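Local coordinates for PILD processed protein (Shewanella oneidensis, PDB 4D40) that is a type IV pilin, probably assembling after prepilin processing into the surface pili of this metal-reducing bacterium, at residues Y46-T49 and A50-G54. Sequence-based numbering, arbitrary orientation.
Sequences YTPT and ADKFG
T49 and D51 stand side by side at the start of a beta-hairpin connection, and the threonine hydroxyl gives its proton to D51 OD1, with 2.8 Å between T49 OG1 and D51 OD1. The same T49 OG1 accepts from the backbone N of G54 at 3.0 Å, so one small hydroxyl ties together both ends of the loop. The T49 chi1 of 59° sets OG1 between the backbone N and the carbonyl carbon, facing into the loop. A short carboxylate suits position 51: besides the hydroxyl, met nearly along the C-O axis, D51 OD1 takes the F53 amide from the opposite face of its plane, closing an Asx turn. The F53 N to D51 OD1 bond, 3.0 Å long, is fairly straight at 164°.

Residues T49 to K52 form a type I turn, closed by K52 N on T49 O at 3.0 Å; K52 itself is left-handed, with phi 66°. The lysine is long enough to fold back: bent at chi2 and chi4, it carries NZ to 3.1 Å from T49 O, on the other face of that carbonyl from its own amide. On the way its CD passes P48 CB at 4.1 Å. A further backbone bond, T49 N to G54 O at 3.0 Å, closes the loop, and G54, lacking a side chain, lets the T49 methyl CG2 lie close against its carbonyl.

The loop joins edge strand 42-48 to its antiparallel neighbour 55-61, strands in which T47 and S56 are joined by backbone hydrogen bonding. Y46, whose ring lies against P48 N, reaches L20 of helix 2-27, and F53 touches Y24 of that helix.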
loop_
_atom_site.group_PDB
_atom_site.type_symbol
_atom_site.label_atom_id
_atom_site.label_comp_id
_atom_site.label_asym_id
_atom_site.label_seq_id
_atom_site.Cartn_x
_atom_site.Cartn_y
_atom_site.Cartn_z
ATOM N N TYR A 46 5.685 -0.081 -4.519
ATOM C CA TYR A 46 5.763 -1.503 -4.207
ATOM C C TYR A 46 7.226 -1.893 -4.094
ATOM O O TYR A 46 7.999 -1.672 -5.033
ATOM C CB TYR A 46 5.079 -2.327 -5.294
ATOM C CG TYR A 46 5.410 -3.802 -5.275
ATOM C CD1 TYR A 46 4.882 -4.624 -4.303
ATOM C CD2 TYR A 46 6.224 -4.375 -6.251
ATOM C CE1 TYR A 46 5.163 -5.986 -4.282
ATOM C CE2 TYR A 46 6.505 -5.745 -6.243
ATOM C CZ TYR A 46 5.965 -6.535 -5.246
ATOM O OH TYR A 46 6.226 -7.891 -5.210
ATOM N N THR A 47 7.599 -2.454 -2.947
ATOM C CA THR A 47 8.973 -2.890 -2.687
ATOM C C THR A 47 8.988 -4.347 -2.250
ATOM O O THR A 47 8.683 -4.651 -1.094
ATOM C CB THR A 47 9.643 -2.033 -1.594
ATOM O OG1 THR A 47 9.553 -0.649 -1.954
ATOM C CG2 THR A 47 11.106 -2.397 -1.433
ATOM N N PRO A 48 9.336 -5.255 -3.172
ATOM C CA PRO A 48 9.491 -6.649 -2.759
ATOM C C PRO A 48 10.758 -6.843 -1.952
ATOM O O PRO A 48 11.692 -6.047 -2.052
ATOM C CB PRO A 48 9.568 -7.402 -4.086
ATOM C CG PRO A 48 10.174 -6.424 -5.026
ATOM C CD PRO A 48 9.677 -5.065 -4.596
ATOM N N THR A 49 10.792 -7.893 -1.148
ATOM C CA THR A 49 12.023 -8.269 -0.490
ATOM C C THR A 49 12.955 -8.887 -1.519
ATOM O O THR A 49 12.520 -9.306 -2.590
ATOM C CB THR A 49 11.778 -9.250 0.652
ATOM O OG1 THR A 49 11.145 -10.428 0.138
ATOM C CG2 THR A 49 10.891 -8.616 1.696
ATOM N N ALA A 50 14.240 -8.933 -1.192
ATOM C CA ALA A 50 15.227 -9.498 -2.094
ATOM C C ALA A 50 14.894 -10.948 -2.465
ATOM O O ALA A 50 15.099 -11.354 -3.611
ATOM C CB ALA A 50 16.614 -9.408 -1.471
ATOM N N ASP A 51 14.365 -11.720 -1.516
ATOM C CA ASP A 51 14.047 -13.120 -1.796
ATOM C C ASP A 51 12.618 -13.306 -2.322
ATOM O O ASP A 51 12.201 -14.437 -2.597
ATOM C CB ASP A 51 14.289 -14.003 -0.553
ATOM C CG ASP A 51 13.312 -13.737 0.602
ATOM O OD1 ASP A 51 12.359 -12.945 0.469
ATOM O OD2 ASP A 51 13.505 -14.374 1.666
ATOM N N LYS A 52 11.892 -12.195 -2.464
ATOM C CA LYS A 52 10.569 -12.171 -3.089
ATOM C C LYS A 52 9.506 -12.935 -2.290
ATOM O O LYS A 52 8.432 -13.231 -2.815
ATOM C CB LYS A 52 10.639 -12.735 -4.516
ATOM C CG LYS A 52 11.664 -12.055 -5.433
ATOM C CD LYS A 52 11.207 -10.682 -5.889
ATOM C CE LYS A 52 12.336 -9.910 -6.569
ATOM N NZ LYS A 52 13.315 -9.357 -5.589
ATOM N N PHE A 53 9.791 -13.239 -1.024
ATOM C CA PHE A 53 8.793 -13.860 -0.149
ATOM C C PHE A 53 8.012 -12.841 0.685
ATOM O O PHE A 53 7.060 -13.210 1.385
ATOM C CB PHE A 53 9.460 -14.881 0.777
ATOM C CG PHE A 53 9.785 -16.184 0.102
ATOM C CD1 PHE A 53 8.774 -17.010 -0.357
ATOM C CD2 PHE A 53 11.102 -16.589 -0.061
ATOM C CE1 PHE A 53 9.072 -18.218 -0.976
ATOM C CE2 PHE A 53 11.405 -17.793 -0.679
ATOM C CZ PHE A 53 10.388 -18.611 -1.130
ATOM N N GLY A 54 8.407 -11.573 0.605
ATOM C CA GLY A 54 7.704 -10.494 1.279
ATOM C C GLY A 54 7.586 -9.258 0.409
ATOM O O GLY A 54 8.162 -9.205 -0.676
#